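Local coordinates for malonyl CoA-acyl carrier protein transacylase (Staphylococcus aureus, PDB 3IM9) that transfers the malonyl group from malonyl-CoA to holo-acyl carrier protein, supplying malonyl-ACP for bacterial fatty acid synthesis, at residues A[19-24]-A[64-70]; A[134-140]-A[173-179]; A[164-170]-A[260-264]. All coordinates share one frame; numbering follows the deposited sequence.

Contact 1: A[19-24]-A[64-70]; sequences QGAQKV and LGETENT. With ACT (acetate ion), chain C.
The Gln19 side chain crosses those of Thr67 and Thr70, on the first turn of helix 67-84, at about a right angle, and each end of its amide finds a hydroxyl. OE1 of Gln19 accepts from Thr67 OG1 at 2.7 Å, the hydroxyl sitting above the carbonyl plane and not on a lone pair. NE2 of Gln19 donates to Thr70 OG1 at 3.1 Å, close to the amide plane, and OG1 of Thr70 in turn donates a hydrogen bond to Leu64 O at 2.6 Å. The two bonds to the amide fix its rotation. Gln22, bent at chi2 (-80°), brings its flat amide against the Thr70 methyl, with OE1 3.4 Å from CG2. The same OE1 accepts from Gly20 N on an in-plane lone pair, which holds the Gln22 amide. The Gln22 and Leu64 side chains slide past each other in opposite directions, CG to CG 4.1 Å. O of an acetate ion, probably from the crystallisation liquor, accepts from Thr67 N at 2.7 Å. Helix 67-84 thus begins, with Glu66 as its N-cap, against the loop after strand 11-16; the Gln19 side chain lies about 6 Å from that of Ser97, the probable nucleophile.

Contact 2: A[134-140]-A[173-179]; sequences VGSMAAV and IVVSGHK
Met137 lays CG over Ser176 and its terminal CE against Val174 of the antiparallel neighbour. CG, anti to the carbonyl carbon (chi1 -57°), passes 3.5 Å from Ser176 OG, and a bend at chi3 swings CE back to within 3.8 Å of Val174 CG1. Ala139 adds its methyl to this face beside Val174 CG2. On the other face Val140 CG2 meets Val175 CG1 obliquely at 4.0 Å, Ala138 lies against the second branch of Val175, and Ser136 CB touches Lys179 CG. Ser136 with Gly177, Ala138 with Val175 and Val140 with Ile173 each exchange two backbone hydrogen bonds. The strand bends away at Gly177, whose backbone angles suit glycine alone. Past it, Lys179 N still donates to Val134 O at 2.8 Å, from well above the carbonyl plane, as helix 179-188 begins. These strands belong to the mixed sheet of the small, ferredoxin-like subdomain known from FabD enzymes. Helices 145-155 and 179-188 cover the largely apolar Val140-Val175 face. The Met137 face is mixed: Ser176 OG is hydrogen-bonded to Phe206 O, and the Met137 side chain comes about 5 Å from that of His207, so this face is turned toward the probable active site.

Contact 3: A[164-170]-A[260-264]; sequences PANINCP and PVQFI
Ile167 and Ile264 form the close-packed end of this contact, their side chains meeting at about a right angle with Ile167 CG2 3.7 Å from Ile264 CD1. The extended Ile264 chain (chi2 172°) carries CD1 on to 3.5 Å from Cys169 C. Phe263 turns the edge of its ring to the Asn168 carbonyl, with CD1 3.3 Å from Asn168 O. That oxygen is buried without a hydrogen-bonding partner in the model, so the ring C-H edge offers it, at most, a weakly polar neighbour. Backbone bonds draw the two segments together in parallel: Val261 N donates to Ala165 O at 2.6 Å and Ile167 N to Val261 O at 2.9 Å. Pro260 is equally close, laying CB on the Ala165 carbonyl oxygen. Beyond them Ile264 N reaches Ile167 O as the chain enters its helix. Asn166 and Val261 point the same way, ND2 lying 3.6 Å from CG2, and both touch His207. The looser, solvent side holds exposed Pro170, whose CD is 4.3 Å from Ile264 CD1, and partly exposed Gln262, whose folded side chain brings OE1 only to 4.0 Å of Ile167 CG1. The short, weakly bonded strand 261-262 thereby edges strand 162-169, which has 172-176 on its far side; Phe145 of helix 145-155 covers Ile167, while Leu290 of helix 286-294 packs on Asn168, Cys169 and Phe263.

Contact 1 closes before the other two open, whereas contacts 2 and 3 interleave along the chain. Both of the latter belong to one mixed sheet, ordered 196-199, 135-141, 172-176, 162-169, 261-262: contact 2 joins its second and third strands and contact 3 its last two. Their centres lie 13 Å apart, and they touch where Val174 N and O probably bond to Asn166 O and Ala165 N. Contact 1 stands apart, its centre about 18 Å from that of contact 2 and 20 Å from that of contact 3, in the larger part of the fold, which holds the parallel sheet. Gln19, Met137 and Val261 nevertheless all approach Ser97 and His207, so all three contacts place side chains near the probable catalytic site, between the two parts of the fold.

Contact 1: A[19-24]-A[64-70]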
ATOM      1  N   GLN A  19      -2.480   4.389  -0.278  1.00  9.67           N
ATOM      2  CA  GLN A  19      -3.449   5.465  -0.739  1.00  8.83           C
ATOM      3  C   GLN A  19      -4.859   5.054  -0.447  1.00 10.85           C
ATOM      4  O   GLN A  19      -5.296   3.896  -0.771  1.00 13.42           O
ATOM      5  CB  GLN A  19      -3.200   5.647  -2.235  1.00  9.85           C
ATOM      6  CG  GLN A  19      -3.957   6.856  -2.800  1.00  8.63           C
ATOM      7  CD  GLN A  19      -3.236   8.132  -2.521  1.00 10.97           C
ATOM      8  OE1 GLN A  19      -2.010   8.218  -2.603  1.00 12.24           O
ATOM      9  NE2 GLN A  19      -4.040   9.208  -2.206  1.00 11.46           N
ATOM     10  N   GLY A  20      -5.601   5.990   0.118  1.00 10.28           N
ATOM     11  CA  GLY A  20      -6.998   5.696   0.529  1.00 11.22           C
ATOM     12  C   GLY A  20      -7.187   5.590   2.019  1.00 12.14           C
ATOM     13  O   GLY A  20      -8.308   5.866   2.503  1.00 13.72           O
ATOM     14  N   ALA A  21      -6.099   5.334   2.761  1.00 10.54           N
ATOM     15  CA  ALA A  21      -6.207   5.301   4.198  1.00  9.32           C
ATOM     16  C   ALA A  21      -5.892   6.637   4.930  1.00 10.55           C
ATOM     17  O   ALA A  21      -6.133   6.774   6.121  1.00 10.95           O
ATOM     18  CB  ALA A  21      -5.284   4.190   4.747  1.00 10.49           C
ATOM     19  N   GLN A  22      -5.427   7.642   4.185  1.00 11.31           N
ATOM     20  CA  GLN A  22      -5.033   8.919   4.807  1.00  9.85           C
ATOM     21  C   GLN A  22      -6.269   9.614   5.428  1.00 11.42           C
ATOM     22  O   GLN A  22      -7.421   9.400   4.950  1.00 11.61           O
ATOM     23  CB  GLN A  22      -4.361   9.834   3.763  1.00 11.27           C
ATOM     24  CG  GLN A  22      -5.279  10.400   2.631  1.00 13.28           C
ATOM     25  CD  GLN A  22      -5.560   9.442   1.528  1.00 10.51           C
ATOM     26  OE1 GLN A  22      -5.105   8.300   1.454  1.00 10.85           O
ATOM     27  NE2 GLN A  22      -6.408   9.943   0.622  1.00 12.96           N
ATOM     28  N   LYS A  23      -6.002  10.550   6.322  1.00 10.87           N
ATOM     29  CA  LYS A  23      -7.046  11.406   6.879  1.00 11.83           C
ATOM     30  C   LYS A  23      -6.411  12.634   7.417  1.00 12.29           C
ATOM     31  O   LYS A  23      -5.316  12.514   8.010  1.00 12.46           O
ATOM     32  CB  LYS A  23      -7.857  10.703   7.980  1.00 14.04           C
ATOM     33  CG  LYS A  23      -7.056  10.178   9.149  1.00 21.40           C
ATOM     34  CD  LYS A  23      -8.135   9.548  10.144  1.00 32.74           C
ATOM     35  CE  LYS A  23      -7.618   9.469  11.581  1.00 40.98           C
ATOM     36  NZ  LYS A  23      -7.170  10.833  12.126  1.00 46.26           N
ATOM     37  N   VAL A  24      -7.071  13.799   7.212  1.00 11.18           N
ATOM     38  CA  VAL A  24      -6.578  15.005   7.816  1.00 12.74           C
ATOM     39  C   VAL A  24      -6.578  14.837   9.331  1.00 13.35           C
ATOM     40  O   VAL A  24      -7.533  14.348   9.968  1.00 14.61           O
ATOM     41  CB  VAL A  24      -7.363  16.249   7.413  1.00 13.74           C
ATOM     42  CG1 VAL A  24      -6.694  17.478   8.086  1.00 16.35           C
ATOM     43  CG2 VAL A  24      -7.403  16.330   5.889  1.00 15.27           C
ATOM     44  N   LEU A  64      -3.839  16.810   0.696  1.00 10.04           N
ATOM     45  CA  LEU A  64      -3.370  15.543   1.359  1.00 10.82           C
ATOM     46  C   LEU A  64      -3.691  14.309   0.491  1.00 10.95           C
ATOM     47  O   LEU A  64      -2.917  13.362   0.446  1.00 10.60           O
ATOM     48  CB  LEU A  64      -3.954  15.418   2.787  1.00 11.63           C
ATOM     49  CG  LEU A  64      -3.564  14.081   3.485  1.00  9.11           C
ATOM     50  CD1 LEU A  64      -1.994  13.995   3.683  1.00 12.07           C
ATOM     51  CD2 LEU A  64      -4.186  13.999   4.911  1.00 11.24           C
ATOM     52  N   GLY A  65      -4.816  14.361  -0.227  1.00 10.69           N
ATOM     53  CA  GLY A  65      -5.221  13.220  -1.073  1.00 11.57           C
ATOM     54  C   GLY A  65      -4.615  13.204  -2.457  1.00 12.38           C
ATOM     55  O   GLY A  65      -4.942  12.241  -3.195  1.00 13.69           O
ATOM     56  N   GLU A  66      -3.725  14.144  -2.799  1.00 11.06           N
ATOM     57  CA  GLU A  66      -3.020  14.097  -4.091  1.00 11.71           C
ATOM     58  C   GLU A  66      -1.796  13.236  -3.814  1.00 12.50           C
ATOM     59  O   GLU A  66      -0.970  13.573  -2.941  1.00 10.90           O
ATOM     60  CB  GLU A  66      -2.626  15.515  -4.541  1.00 13.20           C
ATOM     61  CG  GLU A  66      -3.924  16.371  -4.687  1.00 18.91           C
ATOM     62  CD  GLU A  66      -3.720  17.857  -4.870  1.00 31.68           C
ATOM     63  OE1 GLU A  66      -2.582  18.265  -5.108  1.00 36.12           O
ATOM     64  OE2 GLU A  66      -4.709  18.656  -4.785  1.00 38.19           O
ATOM     65  N   THR A  67      -1.675  12.134  -4.557  1.00 11.65           N
ATOM     66  CA  THR A  67      -0.706  11.028  -4.231  1.00 10.34           C
ATOM     67  C   THR A  67       0.749  11.479  -4.079  1.00 10.43           C
ATOM     68  O   THR A  67       1.476  10.855  -3.271  1.00 11.06           O
ATOM     69  CB  THR A  67      -0.876   9.918  -5.268  1.00 12.07           C
ATOM     70  OG1 THR A  67      -0.326   8.714  -4.700  1.00 13.77           O
ATOM     71  CG2 THR A  67      -0.270  10.243  -6.605  1.00 14.12           C
ATOM     72  N   GLU A  68       1.162  12.579  -4.748  1.00 11.11           N
ATOM     73  CA  GLU A  68       2.565  13.073  -4.560  1.00 11.64           C
ATOM     74  C   GLU A  68       2.794  13.497  -3.094  1.00 10.86           C
ATOM     75  O   GLU A  68       3.951  13.464  -2.587  1.00 10.84           O
ATOM     76  CB  GLU A  68       2.942  14.184  -5.567  1.00 13.48           C
ATOM     77  CG  GLU A  68       2.089  15.420  -5.504  1.00 16.32           C
ATOM     78  CD  GLU A  68       0.841  15.386  -6.346  1.00 20.66           C
ATOM     79  OE1 GLU A  68       0.516  16.489  -6.821  1.00 25.87           O
ATOM     80  OE2 GLU A  68       0.124  14.381  -6.482  1.00 15.60           O
ATOM     81  N   ASN A  69       1.718  13.917  -2.453  1.00  9.54           N
ATOM     82  CA  ASN A  69       1.711  14.248  -1.008  1.00  9.34           C
ATOM     83  C   ASN A  69       1.288  13.102  -0.124  1.00 10.87           C
ATOM     84  O   ASN A  69       1.890  12.873   0.941  1.00 10.39           O
ATOM     85  CB  ASN A  69       0.810  15.426  -0.718  1.00  9.49           C
ATOM     86  CG  ASN A  69       1.083  16.586  -1.659  1.00 12.03           C
ATOM     87  OD1 ASN A  69       2.231  16.967  -1.858  1.00 13.41           O
ATOM     88  ND2 ASN A  69      -0.002  17.174  -2.251  1.00 12.76           N
ATOM     89  N   THR A  70       0.292  12.308  -0.560  1.00  9.34           N
ATOM     90  CA  THR A  70      -0.229  11.279   0.331  1.00  8.54           C
ATOM     91  C   THR A  70       0.832  10.215   0.556  1.00  8.40           C
ATOM     92  O   THR A  70       0.887   9.624   1.647  1.00  8.01           O
ATOM     93  CB  THR A  70      -1.404  10.501  -0.342  1.00 10.25           C
ATOM     94  OG1 THR A  70      -2.214  11.438  -1.139  1.00 11.66           O
ATOM     95  CG2 THR A  70      -2.245   9.944   0.807  1.00 11.90           C
TER
HETATM   96  C   ACT C 801      -3.911  10.633  -6.766  1.00 24.22           C
HETATM   97  O   ACT C 801      -3.433  11.751  -6.628  1.00 23.13           O
HETATM   98  OXT ACT C 801      -3.708  10.153  -7.918  1.00 27.69           O
HETATM   99  CH3 ACT C 801      -4.645   9.900  -5.702  1.00 24.15           C

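Contact 2: A[134-140]-A[173-179]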
ATOM      1  N   VAL A 134      -6.916  10.912 -19.108  1.00 13.08           N
ATOM      2  CA  VAL A 134      -6.435   9.796 -19.980  1.00 13.04           C
ATOM      3  C   VAL A 134      -6.653   8.459 -19.272  1.00 12.14           C
ATOM      4  O   VAL A 134      -7.082   7.490 -19.906  1.00 12.73           O
ATOM      5  CB  VAL A 134      -4.971  10.021 -20.312  1.00 14.61           C
ATOM      6  CG1 VAL A 134      -4.380   8.837 -20.993  1.00 14.97           C
ATOM      7  CG2 VAL A 134      -4.874  11.254 -21.325  1.00 15.00           C
ATOM      8  N   GLY A 135      -6.245   8.364 -17.989  1.00  9.72           N
ATOM      9  CA  GLY A 135      -6.318   7.043 -17.281  1.00 10.78           C
ATOM     10  C   GLY A 135      -6.976   7.210 -15.953  1.00 11.78           C
ATOM     11  O   GLY A 135      -6.953   8.302 -15.313  1.00 14.01           O
ATOM     12  N   SER A 136      -7.592   6.123 -15.520  1.00  9.83           N
ATOM     13  CA  SER A 136      -8.267   6.201 -14.228  1.00 11.26           C
ATOM     14  C   SER A 136      -8.370   4.804 -13.596  1.00  9.14           C
ATOM     15  O   SER A 136      -7.780   3.842 -14.102  1.00  9.18           O
ATOM     16  CB  SER A 136      -9.666   6.789 -14.495  1.00 14.10           C
ATOM     17  OG  SER A 136     -10.295   7.114 -13.245  1.00 15.57           O
ATOM     18  N   MET A 137      -9.131   4.716 -12.486  1.00  9.42           N
ATOM     19  CA  MET A 137      -9.302   3.410 -11.728  1.00  8.49           C
ATOM     20  C   MET A 137     -10.716   3.382 -11.247  1.00  8.20           C
ATOM     21  O   MET A 137     -11.350   4.428 -11.033  1.00 10.28           O
ATOM     22  CB  MET A 137      -8.331   3.267 -10.555  1.00 10.24           C
ATOM     23  CG  MET A 137      -6.827   3.378 -10.995  1.00  8.17           C
ATOM     24  SD  MET A 137      -5.816   3.278  -9.535  1.00 12.71           S
ATOM     25  CE  MET A 137      -5.670   1.502  -9.373  1.00 12.10           C
ATOM     26  N   ALA A 138     -11.225   2.141 -11.031  1.00  9.09           N
ATOM     27  CA  ALA A 138     -12.540   2.022 -10.417  1.00  8.69           C
ATOM     28  C   ALA A 138     -12.576   0.768  -9.567  1.00  9.26           C
ATOM     29  O   ALA A 138     -12.020  -0.260  -9.928  1.00  9.12           O
ATOM     30  CB  ALA A 138     -13.639   1.903 -11.516  1.00  9.06           C
ATOM     31  N   ALA A 139     -13.317   0.857  -8.458  1.00 10.13           N
ATOM     32  CA  ALA A 139     -13.482  -0.357  -7.627  1.00 10.01           C
ATOM     33  C   ALA A 139     -14.711  -1.137  -8.109  1.00  8.85           C
ATOM     34  O   ALA A 139     -15.807  -0.603  -8.147  1.00 10.77           O
ATOM     35  CB  ALA A 139     -13.660   0.084  -6.161  1.00 10.96           C
ATOM     36  N   VAL A 140     -14.473  -2.402  -8.421  1.00 10.35           N
ATOM     37  CA  VAL A 140     -15.620  -3.289  -8.816  1.00  9.35           C
ATOM     38  C   VAL A 140     -15.955  -4.119  -7.560  1.00 10.16           C
ATOM     39  O   VAL A 140     -15.075  -4.862  -7.044  1.00 10.34           O
ATOM     40  CB  VAL A 140     -15.228  -4.174  -9.975  1.00  9.10           C
ATOM     41  CG1 VAL A 140     -16.419  -5.093 -10.317  1.00 10.37           C
ATOM     42  CG2 VAL A 140     -14.735  -3.359 -11.185  1.00 11.18           C
ATOM     43  N   ILE A 173     -12.270  -5.718  -6.248  1.00  9.95           N
ATOM     44  CA  ILE A 173     -11.187  -5.734  -7.245  1.00 10.89           C
ATOM     45  C   ILE A 173     -11.174  -4.356  -7.857  1.00 10.09           C
ATOM     46  O   ILE A 173     -12.161  -3.954  -8.445  1.00 10.72           O
ATOM     47  CB  ILE A 173     -11.409  -6.813  -8.366  1.00 10.41           C
ATOM     48  CG1 ILE A 173     -11.591  -8.259  -7.752  1.00 16.14           C
ATOM     49  CG2 ILE A 173     -10.231  -6.764  -9.357  1.00 11.07           C
ATOM     50  CD1 ILE A 173     -10.523  -8.729  -6.852  1.00 17.56           C
ATOM     51  N   VAL A 174     -10.042  -3.641  -7.709  1.00 10.70           N
ATOM     52  CA  VAL A 174      -9.941  -2.356  -8.394  1.00  9.93           C
ATOM     53  C   VAL A 174      -9.334  -2.615  -9.727  1.00  9.50           C
ATOM     54  O   VAL A 174      -8.365  -3.334  -9.823  1.00 10.23           O
ATOM     55  CB  VAL A 174      -9.018  -1.405  -7.552  1.00  8.76           C
ATOM     56  CG1 VAL A 174      -8.979  -0.004  -8.226  1.00 10.78           C
ATOM     57  CG2 VAL A 174      -9.530  -1.213  -6.121  1.00 11.53           C
ATOM     58  N   VAL A 175      -9.951  -1.996 -10.758  1.00  9.23           N
ATOM     59  CA  VAL A 175      -9.452  -2.127 -12.110  1.00  9.14           C
ATOM     60  C   VAL A 175      -8.856  -0.756 -12.552  1.00  8.14           C
ATOM     61  O   VAL A 175      -9.129   0.290 -11.930  1.00  9.05           O
ATOM     62  CB  VAL A 175     -10.516  -2.533 -13.109  1.00  9.45           C
ATOM     63  CG1 VAL A 175     -11.074  -3.962 -12.663  1.00 10.59           C
ATOM     64  CG2 VAL A 175     -11.679  -1.532 -13.160  1.00  9.31           C
ATOM     65  N   SER A 176      -7.994  -0.796 -13.565  1.00  9.87           N
ATOM     66  CA  SER A 176      -7.278   0.410 -13.977  1.00  8.93           C
ATOM     67  C   SER A 176      -6.996   0.415 -15.451  1.00 10.30           C
ATOM     68  O   SER A 176      -6.800  -0.637 -16.067  1.00 10.53           O
ATOM     69  CB  SER A 176      -5.940   0.408 -13.209  1.00 10.46           C
ATOM     70  OG  SER A 176      -5.216   1.550 -13.491  1.00 11.90           O
ATOM     71  N   GLY A 177      -6.958   1.604 -16.044  1.00  8.42           N
ATOM     72  CA  GLY A 177      -6.584   1.654 -17.482  1.00  8.44           C
ATOM     73  C   GLY A 177      -7.122   2.913 -18.120  1.00  8.38           C
ATOM     74  O   GLY A 177      -7.270   3.975 -17.465  1.00  8.79           O
ATOM     75  N   HIS A 178      -7.375   2.868 -19.437  1.00  9.67           N
ATOM     76  CA  HIS A 178      -7.871   4.104 -20.101  1.00 11.02           C
ATOM     77  C   HIS A 178      -9.182   4.568 -19.517  1.00 11.57           C
ATOM     78  O   HIS A 178     -10.093   3.747 -19.297  1.00  9.62           O
ATOM     79  CB  HIS A 178      -8.022   3.779 -21.596  1.00  8.97           C
ATOM     80  CG  HIS A 178      -6.694   3.709 -22.277  1.00 10.56           C
ATOM     81  ND1 HIS A 178      -6.097   2.498 -22.578  1.00 10.40           N
ATOM     82  CD2 HIS A 178      -5.811   4.681 -22.648  1.00 14.46           C
ATOM     83  CE1 HIS A 178      -4.914   2.723 -23.115  1.00 12.01           C
ATOM     84  NE2 HIS A 178      -4.715   4.038 -23.182  1.00 15.32           N
ATOM     85  N   LYS A 179      -9.318   5.898 -19.316  1.00 11.64           N
ATOM     86  CA  LYS A 179     -10.524   6.408 -18.630  1.00 10.19           C
ATOM     87  C   LYS A 179     -11.805   6.111 -19.420  1.00 10.15           C
ATOM     88  O   LYS A 179     -12.838   5.890 -18.800  1.00 11.39           O
ATOM     89  CB  LYS A 179     -10.303   7.903 -18.301  1.00 10.94           C
ATOM     90  CG  LYS A 179     -11.537   8.469 -17.503  1.00 14.15           C
ATOM     91  CD  LYS A 179     -11.253   9.894 -17.102  1.00 15.94           C
ATOM     92  CE  LYS A 179     -12.356  10.382 -16.126  1.00 16.26           C
ATOM     93  NZ  LYS A 179     -13.705  10.488 -16.805  1.00 15.79           N
TER

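Contact 3: A[164-170]-A[260-264]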
ATOM      1  N   PRO A 164      -7.303  -5.729 -14.102  1.00 10.20           N
ATOM      2  CA  PRO A 164      -7.358  -5.802 -12.617  1.00 10.93           C
ATOM      3  C   PRO A 164      -6.054  -5.221 -12.125  1.00 11.51           C
ATOM      4  O   PRO A 164      -4.935  -5.513 -12.665  1.00 13.60           O
ATOM      5  CB  PRO A 164      -7.424  -7.334 -12.357  1.00 12.49           C
ATOM      6  CG  PRO A 164      -8.185  -7.915 -13.607  1.00 13.73           C
ATOM      7  CD  PRO A 164      -7.482  -7.078 -14.743  1.00 11.12           C
ATOM      8  N   ALA A 165      -6.185  -4.365 -11.116  1.00 10.28           N
ATOM      9  CA  ALA A 165      -5.063  -3.622 -10.566  1.00 10.38           C
ATOM     10  C   ALA A 165      -4.828  -3.951  -9.098  1.00 11.17           C
ATOM     11  O   ALA A 165      -3.730  -4.361  -8.726  1.00 11.01           O
ATOM     12  CB  ALA A 165      -5.281  -2.125 -10.747  1.00 10.62           C
ATOM     13  N   ASN A 166      -5.846  -3.774  -8.256  1.00 11.10           N
ATOM     14  CA  ASN A 166      -5.640  -4.038  -6.852  1.00 11.05           C
ATOM     15  C   ASN A 166      -6.582  -5.177  -6.532  1.00 12.42           C
ATOM     16  O   ASN A 166      -7.798  -5.052  -6.586  1.00 12.42           O
ATOM     17  CB  ASN A 166      -5.954  -2.807  -5.922  1.00 11.00           C
ATOM     18  CG  ASN A 166      -5.164  -1.570  -6.159  1.00 11.63           C
ATOM     19  OD1 ASN A 166      -5.616  -0.475  -5.670  1.00 17.44           O
ATOM     20  ND2 ASN A 166      -4.045  -1.619  -6.727  1.00 11.82           N
ATOM     21  N   ILE A 167      -6.021  -6.342  -6.218  1.00 11.83           N
ATOM     22  CA  ILE A 167      -6.775  -7.558  -5.937  1.00 12.30           C
ATOM     23  C   ILE A 167      -6.876  -7.651  -4.399  1.00 11.81           C
ATOM     24  O   ILE A 167      -5.973  -8.104  -3.752  1.00 11.25           O
ATOM     25  CB  ILE A 167      -6.016  -8.794  -6.482  1.00 12.81           C
ATOM     26  CG1 ILE A 167      -5.631  -8.618  -7.985  1.00 19.43           C
ATOM     27  CG2 ILE A 167      -6.913  -9.988  -6.327  1.00 13.38           C
ATOM     28  CD1 ILE A 167      -6.677  -8.263  -8.927  1.00 24.92           C
ATOM     29  N   ASN A 168      -7.919  -7.060  -3.874  1.00 10.25           N
ATOM     30  CA  ASN A 168      -7.992  -6.705  -2.434  1.00  9.99           C
ATOM     31  C   ASN A 168      -8.601  -7.750  -1.542  1.00 12.09           C
ATOM     32  O   ASN A 168      -8.001  -8.076  -0.523  1.00 12.01           O
ATOM     33  CB  ASN A 168      -8.688  -5.334  -2.266  1.00 10.41           C
ATOM     34  CG  ASN A 168      -7.828  -4.192  -2.812  1.00  9.45           C
ATOM     35  OD1 ASN A 168      -6.637  -4.365  -3.074  1.00 11.11           O
ATOM     36  ND2 ASN A 168      -8.433  -3.001  -2.904  1.00 11.56           N
ATOM     37  N   CYS A 169      -9.810  -8.198  -1.846  1.00 11.61           N
ATOM     38  CA  CYS A 169     -10.453  -9.273  -1.059  1.00 13.19           C
ATOM     39  C   CYS A 169     -11.555  -9.825  -1.930  1.00 14.00           C
ATOM     40  O   CYS A 169     -11.878  -9.270  -2.969  1.00 14.03           O
ATOM     41  CB  CYS A 169     -10.989  -8.759   0.284  1.00 14.34           C
ATOM     42  SG  CYS A 169     -12.364  -7.587   0.176  1.00 13.81           S
ATOM     43  N   PRO A 170     -12.118 -10.958  -1.582  1.00 14.22           N
ATOM     44  CA  PRO A 170     -13.288 -11.433  -2.336  1.00 15.94           C
ATOM     45  C   PRO A 170     -14.327 -10.368  -2.415  1.00 14.42           C
ATOM     46  O   PRO A 170     -14.740  -9.769  -1.361  1.00 14.45           O
ATOM     47  CB  PRO A 170     -13.793 -12.589  -1.442  1.00 16.46           C
ATOM     48  CG  PRO A 170     -12.547 -13.134  -0.849  1.00 17.66           C
ATOM     49  CD  PRO A 170     -11.780 -11.832  -0.425  1.00 15.24           C
ATOM     50  N   PRO A 260      -0.385  -5.643 -11.053  1.00 11.84           N
ATOM     51  CA  PRO A 260      -1.478  -5.661 -10.064  1.00 11.19           C
ATOM     52  C   PRO A 260      -0.917  -5.925  -8.650  1.00  9.56           C
ATOM     53  O   PRO A 260       0.093  -6.643  -8.493  1.00 12.30           O
ATOM     54  CB  PRO A 260      -2.396  -6.821 -10.489  1.00 12.35           C
ATOM     55  CG  PRO A 260      -1.770  -7.354 -11.739  1.00 15.54           C
ATOM     56  CD  PRO A 260      -0.517  -6.681 -12.095  1.00 12.85           C
ATOM     57  N   VAL A 261      -1.571  -5.333  -7.643  1.00 10.18           N
ATOM     58  CA  VAL A 261      -1.266  -5.599  -6.223  1.00  9.39           C
ATOM     59  C   VAL A 261      -1.935  -6.853  -5.816  1.00  9.28           C
ATOM     60  O   VAL A 261      -3.173  -6.918  -5.768  1.00 10.43           O
ATOM     61  CB  VAL A 261      -1.729  -4.388  -5.367  1.00  9.07           C
ATOM     62  CG1 VAL A 261      -1.511  -4.701  -3.876  1.00 10.80           C
ATOM     63  CG2 VAL A 261      -0.908  -3.121  -5.728  1.00 11.05           C
ATOM     64  N   GLN A 262      -1.125  -7.881  -5.565  1.00  9.79           N
ATOM     65  CA  GLN A 262      -1.669  -9.201  -5.206  1.00 10.45           C
ATOM     66  C   GLN A 262      -1.985  -9.316  -3.746  1.00 11.89           C
ATOM     67  O   GLN A 262      -1.354 -10.104  -3.018  1.00 11.42           O
ATOM     68  CB  GLN A 262      -0.681 -10.300  -5.680  1.00 12.88           C
ATOM     69  CG  GLN A 262      -0.397 -10.211  -7.189  1.00 13.15           C
ATOM     70  CD  GLN A 262      -1.552 -10.731  -8.025  1.00 11.09           C
ATOM     71  OE1 GLN A 262      -2.573 -11.216  -7.547  1.00 13.43           O
ATOM     72  NE2 GLN A 262      -1.421 -10.527  -9.349  1.00 15.60           N
ATOM     73  N   PHE A 263      -2.920  -8.511  -3.227  1.00 10.25           N
ATOM     74  CA  PHE A 263      -3.135  -8.544  -1.774  1.00  9.67           C
ATOM     75  C   PHE A 263      -3.758  -9.819  -1.268  1.00 11.11           C
ATOM     76  O   PHE A 263      -3.320 -10.290  -0.201  1.00 11.92           O
ATOM     77  CB  PHE A 263      -3.949  -7.295  -1.338  1.00  9.53           C
ATOM     78  CG  PHE A 263      -3.948  -7.122   0.182  1.00  8.96           C
ATOM     79  CD1 PHE A 263      -5.048  -7.549   0.899  1.00 10.20           C
ATOM     80  CD2 PHE A 263      -2.837  -6.599   0.798  1.00  9.61           C
ATOM     81  CE1 PHE A 263      -5.046  -7.465   2.322  1.00 10.69           C
ATOM     82  CE2 PHE A 263      -2.801  -6.422   2.225  1.00 11.12           C
ATOM     83  CZ  PHE A 263      -3.926  -6.869   2.989  1.00 10.57           C
ATOM     84  N   ILE A 264      -4.722 -10.371  -2.005  1.00 11.62           N
ATOM     85  CA  ILE A 264      -5.322 -11.656  -1.552  1.00 12.55           C
ATOM     86  C   ILE A 264      -4.209 -12.730  -1.517  1.00 11.70           C
ATOM     87  O   ILE A 264      -4.074 -13.401  -0.473  1.00 12.38           O
ATOM     88  CB  ILE A 264      -6.466 -12.093  -2.478  1.00 12.96           C
ATOM     89  CG1 ILE A 264      -7.626 -11.086  -2.315  1.00 13.68           C
ATOM     90  CG2 ILE A 264      -6.999 -13.492  -2.099  1.00 15.90           C
ATOM     91  CD1 ILE A 264      -8.718 -11.383  -3.370  1.00 12.95           C
TER